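Local coordinates for protein alpha-galactosidase (Umbelopsis vinacea, PDB 3A5V) that hydrolyses terminal alpha-galactosyl residues from their conjugates as a tetrameric, N-glycosylated fungal alpha-galactosidase of glycoside hydrolase family 27, at residues K41-N46 against M286-I291; K282-N287 against D362-K367. All coordinates share one frame; numbering follows the deposited sequence.

Interaction 1. Residues K41-N46 against M286-I291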
ATOM      1  N   LYS A  41      27.369 -34.407   2.526  1.00 13.16           N
ATOM      2  CA  LYS A  41      28.079 -33.880   1.376  1.00 14.13           C
ATOM      3  C   LYS A  41      27.700 -34.590   0.069  1.00 14.09           C
ATOM      4  O   LYS A  41      27.356 -33.938  -0.931  1.00 14.04           O
ATOM      5  CB  LYS A  41      29.606 -33.940   1.579  1.00 13.88           C
ATOM      6  CG  LYS A  41      30.359 -33.543   0.303  1.00 14.42           C
ATOM      7  CD  LYS A  41      31.885 -33.634   0.491  1.00 15.80           C
ATOM      8  CE  LYS A  41      32.344 -35.065   0.596  1.00 19.62           C
ATOM      9  NZ  LYS A  41      33.831 -35.106   0.354  1.00 24.80           N
ATOM     10  N   ASP A  42      27.774 -35.919   0.071  1.00 14.74           N
ATOM     11  CA  ASP A  42      27.514 -36.676  -1.143  1.00 15.99           C
ATOM     12  C   ASP A  42      26.033 -36.675  -1.540  1.00 16.37           C
ATOM     13  O   ASP A  42      25.708 -36.937  -2.694  1.00 16.66           O
ATOM     14  CB  ASP A  42      28.046 -38.101  -1.018  1.00 16.59           C
ATOM     15  CG  ASP A  42      29.579 -38.146  -0.924  1.00 19.90           C
ATOM     16  OD1 ASP A  42      30.264 -37.354  -1.602  1.00 22.96           O
ATOM     17  OD2 ASP A  42      30.082 -38.971  -0.154  1.00 26.25           O
ATOM     18  N   LEU A  43      25.145 -36.381  -0.587  1.00 16.32           N
ATOM     19  CA  LEU A  43      23.722 -36.178  -0.910  1.00 16.36           C
ATOM     20  C   LEU A  43      23.465 -34.859  -1.652  1.00 16.15           C
ATOM     21  O   LEU A  43      22.433 -34.699  -2.307  1.00 16.52           O
ATOM     22  CB  LEU A  43      22.863 -36.274   0.350  1.00 16.60           C
ATOM     23  CG  LEU A  43      22.745 -37.687   0.940  1.00 18.56           C
ATOM     24  CD1 LEU A  43      22.315 -37.624   2.400  1.00 17.69           C
ATOM     25  CD2 LEU A  43      21.789 -38.566   0.148  1.00 20.73           C
ATOM     26  N   GLY A  44      24.409 -33.921  -1.554  1.00 15.43           N
ATOM     27  CA  GLY A  44      24.291 -32.630  -2.238  1.00 14.59           C
ATOM     28  C   GLY A  44      24.503 -31.414  -1.359  1.00 14.28           C
ATOM     29  O   GLY A  44      24.655 -30.317  -1.882  1.00 13.81           O
ATOM     30  N   TYR A  45      24.515 -31.593  -0.030  1.00 13.34           N
ATOM     31  CA  TYR A  45      24.675 -30.455   0.886  1.00 13.58           C
ATOM     32  C   TYR A  45      26.158 -30.089   0.975  1.00 13.96           C
ATOM     33  O   TYR A  45      26.888 -30.602   1.839  1.00 13.53           O
ATOM     34  CB  TYR A  45      24.167 -30.772   2.296  1.00 13.30           C
ATOM     35  CG  TYR A  45      22.730 -31.264   2.423  1.00 13.75           C
ATOM     36  CD1 TYR A  45      22.432 -32.627   2.351  1.00 14.11           C
ATOM     37  CD2 TYR A  45      21.687 -30.370   2.694  1.00 12.70           C
ATOM     38  CE1 TYR A  45      21.116 -33.099   2.520  1.00 13.02           C
ATOM     39  CE2 TYR A  45      20.351 -30.826   2.855  1.00 12.93           C
ATOM     40  CZ  TYR A  45      20.081 -32.180   2.777  1.00 14.48           C
ATOM     41  OH  TYR A  45      18.787 -32.636   2.945  1.00 14.31           O
ATOM     42  N   ASN A  46      26.592 -29.204   0.091  1.00 14.53           N
ATOM     43  CA  ASN A  46      28.017 -28.981  -0.091  1.00 15.41           C
ATOM     44  C   ASN A  46      28.501 -27.603   0.336  1.00 15.47           C
ATOM     45  O   ASN A  46      29.710 -27.396   0.428  1.00 15.77           O
ATOM     46  CB  ASN A  46      28.468 -29.355  -1.522  1.00 16.53           C
ATOM     47  CG  ASN A  46      27.979 -28.360  -2.587  1.00 19.14           C
ATOM     48  OD1 ASN A  46      28.729 -27.998  -3.511  1.00 25.33           O
ATOM     49  ND2 ASN A  46      26.761 -27.889  -2.442  1.00 14.57           N
ATOM     50  N   MET A 286      17.888 -37.105   4.565  1.00 12.32           N
ATOM     51  CA  MET A 286      18.788 -37.942   3.758  1.00 13.85           C
ATOM     52  C   MET A 286      18.061 -38.863   2.797  1.00 13.88           C
ATOM     53  O   MET A 286      18.570 -39.936   2.449  1.00 13.62           O
ATOM     54  CB  MET A 286      19.753 -38.762   4.642  1.00 13.62           C
ATOM     55  CG  MET A 286      20.618 -37.919   5.588  1.00 13.69           C
ATOM     56  SD  MET A 286      21.809 -39.007   6.433  1.00 17.86           S
ATOM     57  CE  MET A 286      22.719 -37.833   7.439  1.00 15.84           C
ATOM     58  N   ASN A 287      16.876 -38.450   2.366  1.00 13.10           N
ATOM     59  CA  ASN A 287      16.097 -39.269   1.446  1.00 13.30           C
ATOM     60  C   ASN A 287      16.410 -38.816   0.023  1.00 13.25           C
ATOM     61  O   ASN A 287      15.978 -37.745  -0.397  1.00 12.54           O
ATOM     62  CB  ASN A 287      14.596 -39.148   1.771  1.00 12.69           C
ATOM     63  CG  ASN A 287      13.717 -40.023   0.872  1.00 13.94           C
ATOM     64  OD1 ASN A 287      13.939 -40.108  -0.337  1.00 14.49           O
ATOM     65  ND2 ASN A 287      12.704 -40.664   1.464  1.00 11.41           N
ATOM     66  N   LYS A 288      17.166 -39.627  -0.715  1.00 13.24           N
ATOM     67  CA  LYS A 288      17.617 -39.246  -2.063  1.00 14.59           C
ATOM     68  C   LYS A 288      16.484 -38.954  -3.032  1.00 13.88           C
ATOM     69  O   LYS A 288      16.657 -38.149  -3.930  1.00 13.97           O
ATOM     70  CB  LYS A 288      18.531 -40.330  -2.684  1.00 14.85           C
ATOM     71  CG  LYS A 288      19.848 -40.542  -1.914  1.00 15.58           C
ATOM     72  CD  LYS A 288      20.636 -41.725  -2.514  1.00 18.49           C
ATOM     73  CE  LYS A 288      21.826 -42.082  -1.648  1.00 22.92           C
ATOM     74  NZ  LYS A 288      22.623 -43.150  -2.362  1.00 28.46           N
ATOM     75  N   GLU A 289      15.348 -39.640  -2.875  1.00 13.96           N
ATOM     76  CA  GLU A 289      14.222 -39.476  -3.798  1.00 14.65           C
ATOM     77  C   GLU A 289      13.545 -38.111  -3.598  1.00 13.86           C
ATOM     78  O   GLU A 289      13.101 -37.498  -4.556  1.00 13.63           O
ATOM     79  CB  GLU A 289      13.212 -40.622  -3.632  1.00 15.02           C
ATOM     80  CG  GLU A 289      13.832 -42.020  -3.888  1.00 15.68           C
ATOM     81  CD  GLU A 289      12.794 -43.118  -4.087  1.00 17.32           C
ATOM     82  OE1 GLU A 289      11.648 -42.825  -4.486  1.00 19.85           O
ATOM     83  OE2 GLU A 289      13.127 -44.297  -3.842  1.00 20.99           O
ATOM     84  N   VAL A 290      13.491 -37.646  -2.352  1.00 13.53           N
ATOM     85  CA  VAL A 290      12.955 -36.306  -2.051  1.00 12.97           C
ATOM     86  C   VAL A 290      13.929 -35.217  -2.532  1.00 12.75           C
ATOM     87  O   VAL A 290      13.518 -34.248  -3.168  1.00 12.66           O
ATOM     88  CB  VAL A 290      12.634 -36.140  -0.552  1.00 12.99           C
ATOM     89  CG1 VAL A 290      11.953 -34.769  -0.293  1.00 11.96           C
ATOM     90  CG2 VAL A 290      11.732 -37.284  -0.062  1.00 12.37           C
ATOM     91  N   ILE A 291      15.224 -35.392  -2.251  1.00 12.13           N
ATOM     92  CA  ILE A 291      16.248 -34.475  -2.762  1.00 11.71           C
ATOM     93  C   ILE A 291      16.180 -34.378  -4.293  1.00 12.08           C
ATOM     94  O   ILE A 291      16.268 -33.290  -4.846  1.00 11.68           O
ATOM     95  CB  ILE A 291      17.676 -34.876  -2.278  1.00 11.95           C
ATOM     96  CG1 ILE A 291      17.776 -34.728  -0.745  1.00 12.00           C
ATOM     97  CG2 ILE A 291      18.783 -34.056  -3.020  1.00 11.34           C
ATOM     98  CD1 ILE A 291      18.973 -35.458  -0.131  1.00 11.86           C
TER
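Leu43 carries this contact by spreading its two methyls over different neighbours. CD1 lies 3.6 Å from Met286 CB, with Met286 CG equally near, while CD2 is pressed against the aliphatic stem of Lys288, 3.5 Å from CG of that lysine, tighter than usual for two carbons. The leucine crosses both side chains at about a right angle, so each methyl touches the flank of a chain rather than its end. With CG anti to the carbonyl carbon (chi1 -70°), the branch point is set beside the backbone N, and the two methyls fork from it to different partners. Lower on the same side chain, Leu43 CB sits 4.0 Å from Ile291 CD1, and the backbone Leu43 O lies 3.8 Å from Ile291 CG2, so both branches of the isoleucine rest on Leu43, one on its side chain and one on its carbonyl oxygen. Ile291 CD1 also approaches the Tyr45 ring obliquely, 4.1 Å from Tyr45 CE1. Beyond the ring, Tyr45 OH reaches the backbone O of Ile285 and the hydroxyl of Tyr258 on helix 251-263, which anchors the tyrosine through its polar end.

Backbone turns position both partners. Gly44, with positive phi, ends helix 40-43 in a Schellman motif, and Tyr45 next to it centres an inverse gamma turn that leads into strand 47-49. Across the contact, Asn287 is the N-cap of helix 288-294: its OD1 accepts from Val290 N at 3.2 Å, the donor lying above the carbonyl plane, and more weakly from Glu289 N. This cap starts the helical turn on which Lys288 and Ile291 meet Leu43. The contact thus joins the helix leading into the second strand of a TIM barrel to the helices that follow its eighth strand.

Interaction 2. Residues K282-N287 against D362-K367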
ATOM      1  N   LYS A 282      17.741 -38.062  10.116  1.00 14.10           N
ATOM      2  CA  LYS A 282      18.288 -38.649   8.878  1.00 15.64           C
ATOM      3  C   LYS A 282      17.156 -39.061   7.936  1.00 15.23           C
ATOM      4  O   LYS A 282      17.248 -38.880   6.734  1.00 15.07           O
ATOM      5  CB  LYS A 282      19.156 -39.877   9.187  1.00 15.17           C
ATOM      6  CG  LYS A 282      20.468 -39.591   9.913  1.00 16.56           C
ATOM      7  CD  LYS A 282      21.237 -40.914  10.194  1.00 17.79           C
ATOM      8  CE  LYS A 282      22.577 -40.625  10.874  1.00 20.42           C
ATOM      9  NZ  LYS A 282      23.283 -41.878  11.342  1.00 22.10           N
ATOM     10  N   GLU A 283      16.090 -39.630   8.498  1.00 15.74           N
ATOM     11  CA  GLU A 283      14.925 -40.045   7.701  1.00 17.35           C
ATOM     12  C   GLU A 283      14.375 -38.886   6.861  1.00 15.65           C
ATOM     13  O   GLU A 283      13.971 -39.080   5.703  1.00 15.82           O
ATOM     14  CB  GLU A 283      13.838 -40.616   8.622  1.00 17.28           C
ATOM     15  CG  GLU A 283      12.630 -41.175   7.882  1.00 21.44           C
ATOM     16  CD  GLU A 283      11.568 -41.770   8.807  1.00 22.54           C
ATOM     17  OE1 GLU A 283      11.892 -42.132   9.972  1.00 27.73           O
ATOM     18  OE2 GLU A 283      10.402 -41.859   8.357  1.00 30.02           O
ATOM     19  N   ILE A 284      14.369 -37.686   7.442  1.00 14.57           N
ATOM     20  CA  ILE A 284      13.839 -36.488   6.754  1.00 13.97           C
ATOM     21  C   ILE A 284      14.847 -35.832   5.783  1.00 13.04           C
ATOM     22  O   ILE A 284      14.493 -35.430   4.669  1.00 12.86           O
ATOM     23  CB  ILE A 284      13.303 -35.423   7.773  1.00 13.71           C
ATOM     24  CG1 ILE A 284      12.234 -36.019   8.727  1.00 14.97           C
ATOM     25  CG2 ILE A 284      12.770 -34.144   7.035  1.00 14.06           C
ATOM     26  CD1 ILE A 284      10.975 -36.630   8.026  1.00 15.61           C
ATOM     27  N   ILE A 285      16.109 -35.727   6.192  1.00 12.34           N
ATOM     28  CA  ILE A 285      17.064 -34.940   5.394  1.00 11.75           C
ATOM     29  C   ILE A 285      17.960 -35.776   4.465  1.00 12.02           C
ATOM     30  O   ILE A 285      18.726 -35.211   3.678  1.00 12.12           O
ATOM     31  CB  ILE A 285      17.907 -33.965   6.262  1.00 11.50           C
ATOM     32  CG1 ILE A 285      18.942 -34.727   7.121  1.00 11.37           C
ATOM     33  CG2 ILE A 285      16.964 -33.031   7.112  1.00 10.57           C
ATOM     34  CD1 ILE A 285      19.901 -33.816   7.919  1.00 11.26           C
ATOM     35  N   MET A 286      17.888 -37.105   4.565  1.00 12.32           N
ATOM     36  CA  MET A 286      18.788 -37.942   3.758  1.00 13.85           C
ATOM     37  C   MET A 286      18.061 -38.863   2.797  1.00 13.88           C
ATOM     38  O   MET A 286      18.570 -39.936   2.449  1.00 13.62           O
ATOM     39  CB  MET A 286      19.753 -38.762   4.642  1.00 13.62           C
ATOM     40  CG  MET A 286      20.618 -37.919   5.588  1.00 13.69           C
ATOM     41  SD  MET A 286      21.809 -39.007   6.433  1.00 17.86           S
ATOM     42  CE  MET A 286      22.719 -37.833   7.439  1.00 15.84           C
ATOM     43  N   ASN A 287      16.876 -38.450   2.366  1.00 13.10           N
ATOM     44  CA  ASN A 287      16.097 -39.269   1.446  1.00 13.30           C
ATOM     45  C   ASN A 287      16.410 -38.816   0.023  1.00 13.25           C
ATOM     46  O   ASN A 287      15.978 -37.745  -0.397  1.00 12.54           O
ATOM     47  CB  ASN A 287      14.596 -39.148   1.771  1.00 12.69           C
ATOM     48  CG  ASN A 287      13.717 -40.023   0.872  1.00 13.94           C
ATOM     49  OD1 ASN A 287      13.939 -40.108  -0.337  1.00 14.49           O
ATOM     50  ND2 ASN A 287      12.704 -40.664   1.464  1.00 11.41           N
ATOM     51  N   ASP A 362       5.310 -43.521  -3.544  1.00 14.63           N
ATOM     52  CA  ASP A 362       5.401 -42.718  -2.328  1.00 14.47           C
ATOM     53  C   ASP A 362       6.888 -42.497  -2.074  1.00 14.22           C
ATOM     54  O   ASP A 362       7.626 -43.458  -1.798  1.00 13.39           O
ATOM     55  CB  ASP A 362       4.725 -43.437  -1.153  1.00 14.10           C
ATOM     56  CG  ASP A 362       4.681 -42.596   0.125  1.00 15.46           C
ATOM     57  OD1 ASP A 362       5.685 -41.907   0.458  1.00 14.07           O
ATOM     58  OD2 ASP A 362       3.635 -42.637   0.814  1.00 14.55           O
ATOM     59  N   LEU A 363       7.321 -41.236  -2.177  1.00 13.15           N
ATOM     60  CA  LEU A 363       8.751 -40.899  -2.128  1.00 13.92           C
ATOM     61  C   LEU A 363       9.380 -40.965  -0.738  1.00 14.22           C
ATOM     62  O   LEU A 363      10.585 -41.245  -0.604  1.00 14.96           O
ATOM     63  CB  LEU A 363       9.009 -39.526  -2.765  1.00 13.99           C
ATOM     64  CG  LEU A 363       8.631 -39.397  -4.247  1.00 14.34           C
ATOM     65  CD1 LEU A 363       9.215 -38.103  -4.782  1.00 11.96           C
ATOM     66  CD2 LEU A 363       9.122 -40.609  -5.098  1.00 14.19           C
ATOM     67  N   TRP A 364       8.582 -40.702   0.292  1.00 14.36           N
ATOM     68  CA  TRP A 364       9.055 -40.854   1.679  1.00 15.33           C
ATOM     69  C   TRP A 364       9.234 -42.318   2.052  1.00 16.49           C
ATOM     70  O   TRP A 364      10.254 -42.690   2.642  1.00 16.08           O
ATOM     71  CB  TRP A 364       8.110 -40.164   2.677  1.00 13.94           C
ATOM     72  CG  TRP A 364       8.305 -38.659   2.661  1.00 13.57           C
ATOM     73  CD1 TRP A 364       7.385 -37.711   2.288  1.00 12.38           C
ATOM     74  CD2 TRP A 364       9.509 -37.946   2.992  1.00 13.14           C
ATOM     75  NE1 TRP A 364       7.934 -36.456   2.380  1.00 11.50           N
ATOM     76  CE2 TRP A 364       9.234 -36.564   2.813  1.00 11.20           C
ATOM     77  CE3 TRP A 364      10.783 -38.339   3.448  1.00 13.30           C
ATOM     78  CZ2 TRP A 364      10.191 -35.563   3.056  1.00 12.12           C
ATOM     79  CZ3 TRP A 364      11.748 -37.336   3.689  1.00 13.16           C
ATOM     80  CH2 TRP A 364      11.442 -35.964   3.491  1.00 13.74           C
ATOM     81  N   LYS A 365       8.235 -43.130   1.713  1.00 17.48           N
ATOM     82  CA  LYS A 365       8.261 -44.575   1.991  1.00 19.20           C
ATOM     83  C   LYS A 365       9.188 -45.294   1.021  1.00 19.86           C
ATOM     84  O   LYS A 365       9.671 -46.405   1.314  1.00 20.93           O
ATOM     85  CB  LYS A 365       6.837 -45.155   1.962  1.00 18.58           C
ATOM     86  CG  LYS A 365       5.976 -44.641   3.114  1.00 19.65           C
ATOM     87  CD  LYS A 365       4.467 -44.964   3.001  1.00 20.74           C
ATOM     88  CE  LYS A 365       3.620 -43.824   3.624  1.00 22.11           C
ATOM     89  NZ  LYS A 365       3.750 -43.699   5.105  1.00 26.35           N
ATOM     90  N   GLN A 366       9.470 -44.633  -0.104  1.00 19.63           N
ATOM     91  CA  GLN A 366      10.261 -45.195  -1.204  1.00 19.50           C
ATOM     92  C   GLN A 366       9.670 -46.541  -1.665  1.00 19.68           C
ATOM     93  O   GLN A 366      10.352 -47.576  -1.704  1.00 18.61           O
ATOM     94  CB  GLN A 366      11.741 -45.310  -0.823  1.00 19.89           C
ATOM     95  CG  GLN A 366      12.398 -43.970  -0.444  1.00 19.08           C
ATOM     96  CD  GLN A 366      13.898 -44.094  -0.243  1.00 20.83           C
ATOM     97  OE1 GLN A 366      14.394 -45.151   0.145  1.00 23.86           O
ATOM     98  NE2 GLN A 366      14.627 -43.019  -0.518  1.00 20.33           N
ATOM     99  N   LYS A 367       8.383 -46.512  -1.996  1.00 19.10           N
ATOM    100  CA  LYS A 367       7.713 -47.698  -2.511  1.00 19.64           C
ATOM    101  C   LYS A 367       6.628 -47.319  -3.507  1.00 19.10           C
ATOM    102  O   LYS A 367       6.004 -46.253  -3.398  1.00 17.87           O
ATOM    103  CB  LYS A 367       7.123 -48.538  -1.378  1.00 20.12           C
ATOM    104  CG  LYS A 367       5.981 -47.882  -0.653  1.00 24.62           C
ATOM    105  CD  LYS A 367       5.276 -48.848   0.286  1.00 30.69           C
ATOM    106  CE  LYS A 367       4.168 -48.123   1.049  1.00 31.38           C
ATOM    107  NZ  LYS A 367       3.673 -48.953   2.182  1.00 34.79           N
TER
HETATM  108  O   HOH W   1      10.361 -41.430   5.826  1.00 22.70           O
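Asn287 OD1, already engaged in capping its own helix, takes a further, weak hydrogen bond from Gln366 NE2 at 3.0 Å. The two amides meet tip to tip with their planes 82° apart. On the other arm, Asn287 ND2 donates to Leu363 O at 3.0 Å, somewhat bent at 145° and tilted out of the amide plane. A chi1 of -178° sets Asn287 CG anti to its backbone N, on the side of the 363-366 loop.

Beside it the six-membered part of the Trp364 indole presents its edge to the last turn of helix 279-285. Trp364 CH2 lies 3.3 Å from Ile284 O, close to the ring plane, and Trp364 CZ3 is 3.5 Å from Glu283 O; Ile284 CG2 is 4.2 Å from Trp364 CH2. Trp364 NE1 bonds to Thr259, and Arg255 makes a cation-pi contact with the indole.

The loop has its own brace, an Asx motif in which Asp362 OD1 accepts from Lys365 N at 3.1 Å, and a G1 beta bulge at Gln366 and Lys367. One buried amide therefore uses both its donor and its acceptor to bind catalytic-barrel and C-terminal beta-sandwich domains, while carbonyls line the indole edge.

Overall arrangement
From the N terminus, the chain reaches 41-46 just ahead of the second barrel strand, 47-49, then runs through the rest of the barrel before returning at 286-291, where interaction 1 closes a loop of about 240 residues. Interaction 2 begins on the overlapping segment 282-287 and closes a second, shorter loop of about 75 residues through the beta-sandwich to 362-367. The loops are consecutive, sharing Met286 and Asn287, the junction between helices 279-285 and 288-294. That junction therefore faces the early barrel on one side and the sandwich on another. Val290 packing on Trp364 also connects the contacts, whose centres are 11 Å apart.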